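Local coordinates for protein acetyl-CoA acetyltransferase (PDB 4EGV) that adopts the thiolase fold as a monomeric thiolase-like protein and probably has acyltransferase activity, at residues S41-A46 with S91-S96; E48-A53 with R99-D104. All coordinates share one frame; numbering follows the deposited sequence.

Interaction 1. Residues S41-A46 with S91-S96; sequences SSVELA and SNYPRS
With chi1 at 158°, Val43 places CG1 across from its backbone N and CG2 next to that N; both methyls reach Ser96 CB, and CG2 also meets Tyr93. Val43 CG2 comes in at the edge of the Tyr93 ring, in its plane, 4.0 Å from Tyr93 CD1, with the two side chains running past each other in opposite directions. One turn further on, Ala46 CB lies 4.3 Å from Tyr93 CE1, again near the ring plane, so valine and alanine line one edge of the ring. Val43 CG1 rests 4.0 Å from Ser96 CB. The serine shows carbon to the valine because its hydroxyl is turned back along its own helix: Ser96 OG donates to Asn92 O at 2.6 Å, and that oxygen also takes Ser96 N, the two donors arriving from opposite faces of its plane. Both helices start here. Ser41 and Glu44 form a capping box, with Glu44 N on Ser41 OG at 3.1 Å and Ser41 N on Glu44 OE1, while Asn92 caps the other helix through a weak bond from Arg95 N. On the sheet side, Ala46 touches Ser142 and Pro94 touches Phe140 of strand 136-143. The capping groups and the Ser96 hydroxyl thus find partners within their own segments, and the contact between 41-46 and 91-96 is made by carbon atoms.

Interaction 2. Residues E48-A53 with R99-D104; sequences EAAKAA and RNIGAD
Lys51 and Ile101 are the pair whose CA atoms come nearest across the two segments, 6.5 Å apart, where helix 42-56 passes the end of helix 93-101 in this thiolase fold. The latter helix closes in a Schellman motif: Gly102 leaves helical geometry with a positive phi of 91°, where a side chain would run into the carbonyl O of the preceding residue. Just before it, Ile101 supplies the apolar contact through one branch. Its CG1 sits between the backbone N and the carbonyl carbon (chi1 66°), and CG2, beside the N, is the methyl presented to the neighbouring helix. Ile101 CG2 packs 4.0 Å from Ala50 CB and also touches Lys51 CG. Ala50 and Ile101 both rest on Leu138 of strand 136-143, so the buried part of the contact packs on the sheet through Leu138. Toward solvent the chemistry changes. The lysine chain, extended beyond CG, slides past the isoleucine in the opposite direction and carries its CE methylene to 3.9 Å from Asn100 O. The Asn100 side chain also ties back to helix 42-56, where ND2 is hydrogen-bonded to Thr47 OG1. A water joins the two segments, accepting from Lys51 NZ at 2.7 Å and donating to Asn100 O at 3.2 Å.

Interactions 1 and 2 are successive portions of one interface, the packing of helix 42-56 against helix 93-101 over strand 136-143, with centres about 10 Å apart. Interaction 1 joins the N-terminal turns of both helices; interaction 2 lies farther along each, where the second helix ends, so the two helices run in the same general direction. Val43 and Asn100 connect the two contacts directly, Val43 CG1 packing 3.5 Å from Asn100 ND2. Ala46 on Val97 continues the apolar seam between them. Both contacts lie well out from the middle of the molecule, their centres about 23 and 26 Å from the centre of the chain.

Interaction 1. Residues S41-A46 with S91-S96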
ATOM      1  N   SER A  41      -0.600 -14.374  20.257  1.00 46.58           N
ATOM      2  CA  SER A  41       0.682 -14.059  19.706  1.00 44.30           C
ATOM      3  C   SER A  41       0.516 -13.875  18.231  1.00 43.39           C
ATOM      4  O   SER A  41      -0.494 -14.215  17.686  1.00 42.53           O
ATOM      5  CB  SER A  41       1.686 -15.152  20.022  1.00 43.75           C
ATOM      6  OG  SER A  41       1.574 -16.209  19.149  1.00 40.96           O
ATOM      7  N   SER A  42       1.504 -13.313  17.579  1.00 41.80           N
ATOM      8  CA  SER A  42       1.356 -13.108  16.152  1.00 41.11           C
ATOM      9  C   SER A  42       1.319 -14.457  15.374  1.00 40.43           C
ATOM     10  O   SER A  42       0.589 -14.565  14.392  1.00 40.10           O
ATOM     11  CB  SER A  42       2.338 -12.042  15.610  1.00 41.12           C
ATOM     12  OG  SER A  42       3.573 -12.570  15.149  1.00 41.63           O
ATOM     13  N   VAL A  43       2.051 -15.484  15.859  1.00 39.65           N
ATOM     14  CA  VAL A  43       1.965 -16.856  15.333  1.00 38.07           C
ATOM     15  C   VAL A  43       0.541 -17.334  15.464  1.00 37.69           C
ATOM     16  O   VAL A  43      -0.044 -17.776  14.493  1.00 37.90           O
ATOM     17  CB  VAL A  43       2.991 -17.821  16.009  1.00 38.07           C
ATOM     18  CG1 VAL A  43       2.591 -19.278  15.888  1.00 36.42           C
ATOM     19  CG2 VAL A  43       4.376 -17.605  15.426  1.00 36.88           C
ATOM     20  N   GLU A  44      -0.036 -17.194  16.647  1.00 37.39           N
ATOM     21  CA  GLU A  44      -1.400 -17.695  16.901  1.00 37.44           C
ATOM     22  C   GLU A  44      -2.452 -17.081  15.935  1.00 35.60           C
ATOM     23  O   GLU A  44      -3.363 -17.766  15.466  1.00 34.46           O
ATOM     24  CB  GLU A  44      -1.809 -17.543  18.408  1.00 37.64           C
ATOM     25  CG  GLU A  44      -1.097 -18.535  19.434  1.00 41.48           C
ATOM     26  CD  GLU A  44      -1.372 -18.229  20.976  1.00 46.39           C
ATOM     27  OE1 GLU A  44      -1.135 -17.096  21.474  1.00 45.92           O
ATOM     28  OE2 GLU A  44      -1.828 -19.141  21.699  1.00 46.01           O
ATOM     29  N   LEU A  45      -2.291 -15.797  15.649  1.00 34.36           N
ATOM     30  CA  LEU A  45      -3.194 -15.058  14.758  1.00 33.34           C
ATOM     31  C   LEU A  45      -3.126 -15.467  13.273  1.00 33.14           C
ATOM     32  O   LEU A  45      -4.137 -15.543  12.562  1.00 31.72           O
ATOM     33  CB  LEU A  45      -2.925 -13.568  14.865  1.00 33.04           C
ATOM     34  CG  LEU A  45      -3.308 -12.820  16.149  1.00 33.20           C
ATOM     35  CD1 LEU A  45      -2.640 -11.458  16.253  1.00 31.13           C
ATOM     36  CD2 LEU A  45      -4.798 -12.721  16.391  1.00 30.35           C
ATOM     37  N   ALA A  46      -1.904 -15.714  12.822  1.00 33.02           N
ATOM     38  CA  ALA A  46      -1.636 -16.199  11.501  1.00 32.67           C
ATOM     39  C   ALA A  46      -2.118 -17.624  11.397  1.00 32.15           C
ATOM     40  O   ALA A  46      -2.528 -18.052  10.358  1.00 32.28           O
ATOM     41  CB  ALA A  46      -0.135 -16.114  11.211  1.00 32.44           C
ATOM     42  N   SER A  91      13.785 -17.838  16.348  1.00 49.57           N
ATOM     43  CA  SER A  91      12.407 -18.016  15.911  1.00 48.54           C
ATOM     44  C   SER A  91      12.225 -18.219  14.411  1.00 48.56           C
ATOM     45  O   SER A  91      12.803 -17.547  13.605  1.00 48.79           O
ATOM     46  CB  SER A  91      11.547 -16.864  16.371  1.00 48.74           C
ATOM     47  OG  SER A  91      10.316 -17.333  16.831  1.00 46.54           O
ATOM     48  N   ASN A  92      11.398 -19.174  14.058  1.00 46.86           N
ATOM     49  CA  ASN A  92      10.965 -19.331  12.711  1.00 44.76           C
ATOM     50  C   ASN A  92       9.452 -19.141  12.695  1.00 43.50           C
ATOM     51  O   ASN A  92       8.708 -19.987  13.065  1.00 42.88           O
ATOM     52  CB  ASN A  92      11.370 -20.700  12.198  1.00 44.50           C
ATOM     53  CG  ASN A  92      11.430 -20.775  10.706  1.00 42.17           C
ATOM     54  OD1 ASN A  92      10.631 -20.222  10.015  1.00 37.72           O
ATOM     55  ND2 ASN A  92      12.379 -21.485  10.223  1.00 41.24           N
ATOM     56  N   TYR A  93       9.001 -17.988  12.275  1.00 41.49           N
ATOM     57  CA  TYR A  93       7.602 -17.705  12.345  1.00 39.87           C
ATOM     58  C   TYR A  93       6.751 -18.404  11.293  1.00 37.85           C
ATOM     59  O   TYR A  93       5.709 -18.891  11.625  1.00 36.75           O
ATOM     60  CB  TYR A  93       7.402 -16.199  12.450  1.00 40.54           C
ATOM     61  CG  TYR A  93       6.320 -15.594  11.626  1.00 42.47           C
ATOM     62  CD1 TYR A  93       5.007 -15.672  12.015  1.00 44.84           C
ATOM     63  CD2 TYR A  93       6.601 -14.921  10.476  1.00 45.27           C
ATOM     64  CE1 TYR A  93       4.041 -15.138  11.285  1.00 46.60           C
ATOM     65  CE2 TYR A  93       5.610 -14.385   9.740  1.00 47.90           C
ATOM     66  CZ  TYR A  93       4.352 -14.490  10.156  1.00 48.61           C
ATOM     67  OH  TYR A  93       3.393 -13.919   9.420  1.00 50.20           O
ATOM     68  N   PRO A  94       7.224 -18.513  10.052  1.00 36.17           N
ATOM     69  CA  PRO A  94       6.529 -19.312   9.067  1.00 35.33           C
ATOM     70  C   PRO A  94       6.416 -20.808   9.352  1.00 34.57           C
ATOM     71  O   PRO A  94       5.343 -21.333   9.180  1.00 34.70           O
ATOM     72  CB  PRO A  94       7.323 -19.048   7.799  1.00 34.85           C
ATOM     73  CG  PRO A  94       7.902 -17.798   8.024  1.00 35.01           C
ATOM     74  CD  PRO A  94       8.331 -17.797   9.410  1.00 35.69           C
ATOM     75  N   ARG A  95       7.490 -21.482   9.774  1.00 34.41           N
ATOM     76  CA  ARG A  95       7.403 -22.894  10.268  1.00 34.09           C
ATOM     77  C   ARG A  95       6.567 -23.155  11.533  1.00 33.89           C
ATOM     78  O   ARG A  95       5.989 -24.215  11.649  1.00 33.95           O
ATOM     79  CB  ARG A  95       8.780 -23.552  10.429  1.00 33.90           C
ATOM     80  CG  ARG A  95       9.250 -24.113   9.155  1.00 32.39           C
ATOM     81  CD  ARG A  95      10.537 -24.842   9.225  1.00 28.60           C
ATOM     82  NE  ARG A  95      11.015 -24.887   7.857  1.00 27.42           N
ATOM     83  CZ  ARG A  95      10.519 -25.687   6.902  1.00 25.90           C
ATOM     84  NH1 ARG A  95       9.515 -26.552   7.157  1.00 23.64           N
ATOM     85  NH2 ARG A  95      11.021 -25.579   5.672  1.00 21.95           N
ATOM     86  N   SER A  96       6.512 -22.212  12.467  1.00 33.53           N
ATOM     87  CA  SER A  96       5.670 -22.391  13.623  1.00 34.03           C
ATOM     88  C   SER A  96       4.202 -22.436  13.197  1.00 34.58           C
ATOM     89  O   SER A  96       3.410 -23.135  13.819  1.00 35.11           O
ATOM     90  CB  SER A  96       5.836 -21.267  14.662  1.00 34.23           C
ATOM     91  OG  SER A  96       7.151 -20.874  14.945  1.00 33.12           O
TER

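Interaction 2. Residues E48-A53 with R99-D104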
ATOM      1  N   GLU A  48      -4.784 -19.017  13.166  1.00 32.71           N
ATOM      2  CA  GLU A  48      -6.203 -18.915  13.010  1.00 33.55           C
ATOM      3  C   GLU A  48      -6.676 -18.555  11.591  1.00 32.58           C
ATOM      4  O   GLU A  48      -7.581 -19.186  11.079  1.00 31.93           O
ATOM      5  CB  GLU A  48      -6.770 -17.926  14.021  1.00 33.89           C
ATOM      6  CG  GLU A  48      -7.113 -18.541  15.355  1.00 38.13           C
ATOM      7  CD  GLU A  48      -8.112 -19.709  15.289  1.00 43.39           C
ATOM      8  OE1 GLU A  48      -9.113 -19.652  14.560  1.00 44.35           O
ATOM      9  OE2 GLU A  48      -7.905 -20.696  16.007  1.00 45.96           O
ATOM     10  N   ALA A  49      -6.082 -17.538  10.984  1.00 32.05           N
ATOM     11  CA  ALA A  49      -6.329 -17.224   9.565  1.00 32.12           C
ATOM     12  C   ALA A  49      -5.959 -18.341   8.578  1.00 31.86           C
ATOM     13  O   ALA A  49      -6.666 -18.558   7.620  1.00 31.33           O
ATOM     14  CB  ALA A  49      -5.641 -15.957   9.183  1.00 31.85           C
ATOM     15  N   ALA A  50      -4.866 -19.051   8.829  1.00 32.45           N
ATOM     16  CA  ALA A  50      -4.428 -20.142   7.965  1.00 32.98           C
ATOM     17  C   ALA A  50      -5.376 -21.327   8.004  1.00 33.30           C
ATOM     18  O   ALA A  50      -5.617 -21.985   6.962  1.00 32.92           O
ATOM     19  CB  ALA A  50      -3.013 -20.562   8.299  1.00 32.71           C
ATOM     20  N   LYS A  51      -5.932 -21.566   9.192  1.00 33.99           N
ATOM     21  CA  LYS A  51      -6.936 -22.616   9.426  1.00 34.95           C
ATOM     22  C   LYS A  51      -8.243 -22.379   8.711  1.00 34.83           C
ATOM     23  O   LYS A  51      -8.883 -23.316   8.272  1.00 34.76           O
ATOM     24  CB  LYS A  51      -7.213 -22.784  10.918  1.00 35.53           C
ATOM     25  CG  LYS A  51      -6.252 -23.673  11.616  1.00 35.97           C
ATOM     26  CD  LYS A  51      -6.490 -23.601  13.104  1.00 39.07           C
ATOM     27  CE  LYS A  51      -5.510 -24.533  13.824  1.00 40.26           C
ATOM     28  NZ  LYS A  51      -5.397 -24.205  15.237  1.00 38.81           N
ATOM     29  N   ALA A  52      -8.614 -21.112   8.624  1.00 35.50           N
ATOM     30  CA  ALA A  52      -9.772 -20.657   7.857  1.00 36.25           C
ATOM     31  C   ALA A  52      -9.543 -20.717   6.354  1.00 36.70           C
ATOM     32  O   ALA A  52     -10.497 -20.961   5.618  1.00 37.08           O
ATOM     33  CB  ALA A  52     -10.193 -19.248   8.276  1.00 35.80           C
ATOM     34  N   ALA A  53      -8.308 -20.487   5.902  1.00 37.12           N
ATOM     35  CA  ALA A  53      -7.977 -20.616   4.495  1.00 38.08           C
ATOM     36  C   ALA A  53      -8.092 -22.087   4.031  1.00 39.31           C
ATOM     37  O   ALA A  53      -8.588 -22.389   2.923  1.00 38.76           O
ATOM     38  CB  ALA A  53      -6.614 -20.031   4.216  1.00 37.22           C
ATOM     39  N   ARG A  99       3.432 -25.795  11.673  1.00 37.35           N
ATOM     40  CA  ARG A  99       3.403 -26.912  12.609  1.00 38.73           C
ATOM     41  C   ARG A  99       2.022 -26.918  13.212  1.00 38.17           C
ATOM     42  O   ARG A  99       1.339 -27.961  13.303  1.00 37.50           O
ATOM     43  CB  ARG A  99       4.510 -26.767  13.687  1.00 40.24           C
ATOM     44  CG  ARG A  99       5.065 -28.107  14.371  1.00 45.55           C
ATOM     45  CD  ARG A  99       6.604 -27.987  14.780  1.00 55.82           C
ATOM     46  NE  ARG A  99       6.826 -26.847  15.698  1.00 61.63           N
ATOM     47  CZ  ARG A  99       7.616 -25.777  15.511  1.00 62.07           C
ATOM     48  NH1 ARG A  99       8.386 -25.616  14.431  1.00 61.08           N
ATOM     49  NH2 ARG A  99       7.623 -24.851  16.460  1.00 60.81           N
ATOM     50  N   ASN A 100       1.596 -25.729  13.572  1.00 38.39           N
ATOM     51  CA  ASN A 100       0.272 -25.521  14.114  1.00 39.16           C
ATOM     52  C   ASN A 100      -0.953 -25.959  13.290  1.00 38.95           C
ATOM     53  O   ASN A 100      -1.997 -26.290  13.856  1.00 38.42           O
ATOM     54  CB  ASN A 100       0.104 -24.053  14.427  1.00 39.64           C
ATOM     55  CG  ASN A 100       0.770 -23.648  15.703  1.00 40.56           C
ATOM     56  OD1 ASN A 100       1.196 -24.473  16.500  1.00 41.13           O
ATOM     57  ND2 ASN A 100       0.868 -22.370  15.901  1.00 39.97           N
ATOM     58  N   ILE A 101      -0.814 -25.935  11.962  1.00 39.15           N
ATOM     59  CA  ILE A 101      -1.864 -26.347  11.033  1.00 38.53           C
ATOM     60  C   ILE A 101      -1.677 -27.770  10.479  1.00 38.47           C
ATOM     61  O   ILE A 101      -2.511 -28.246   9.744  1.00 38.32           O
ATOM     62  CB  ILE A 101      -2.025 -25.314   9.878  1.00 38.33           C
ATOM     63  CG1 ILE A 101      -0.778 -25.274   9.009  1.00 37.88           C
ATOM     64  CG2 ILE A 101      -2.345 -23.940  10.412  1.00 37.15           C
ATOM     65  CD1 ILE A 101      -0.998 -24.757   7.672  1.00 36.75           C
ATOM     66  N   GLY A 102      -0.581 -28.435  10.815  1.00 38.92           N
ATOM     67  CA  GLY A 102      -0.348 -29.811  10.377  1.00 39.78           C
ATOM     68  C   GLY A 102       0.393 -29.937   9.067  1.00 40.22           C
ATOM     69  O   GLY A 102       0.266 -30.923   8.390  1.00 40.06           O
ATOM     70  N   ALA A 103       1.167 -28.919   8.717  1.00 41.06           N
ATOM     71  CA  ALA A 103       1.960 -28.886   7.486  1.00 41.77           C
ATOM     72  C   ALA A 103       3.425 -29.180   7.787  1.00 42.27           C
ATOM     73  O   ALA A 103       3.910 -28.881   8.890  1.00 42.33           O
ATOM     74  CB  ALA A 103       1.828 -27.516   6.774  1.00 41.01           C
ATOM     75  N   ASP A 104       4.119 -29.786   6.822  1.00 42.57           N
ATOM     76  CA  ASP A 104       5.578 -29.947   6.910  1.00 42.75           C
ATOM     77  C   ASP A 104       6.231 -29.662   5.533  1.00 41.60           C
ATOM     78  O   ASP A 104       6.605 -30.589   4.800  1.00 40.82           O
ATOM     79  CB  ASP A 104       5.958 -31.326   7.481  1.00 43.42           C
ATOM     80  CG  ASP A 104       7.490 -31.454   7.763  1.00 46.17           C
ATOM     81  OD1 ASP A 104       8.112 -30.453   8.195  1.00 45.28           O
ATOM     82  OD2 ASP A 104       8.074 -32.560   7.539  1.00 48.11           O
TER
HETATM   83  O   HOH W   1      -3.493 -25.658  16.586  1.00 10.22           O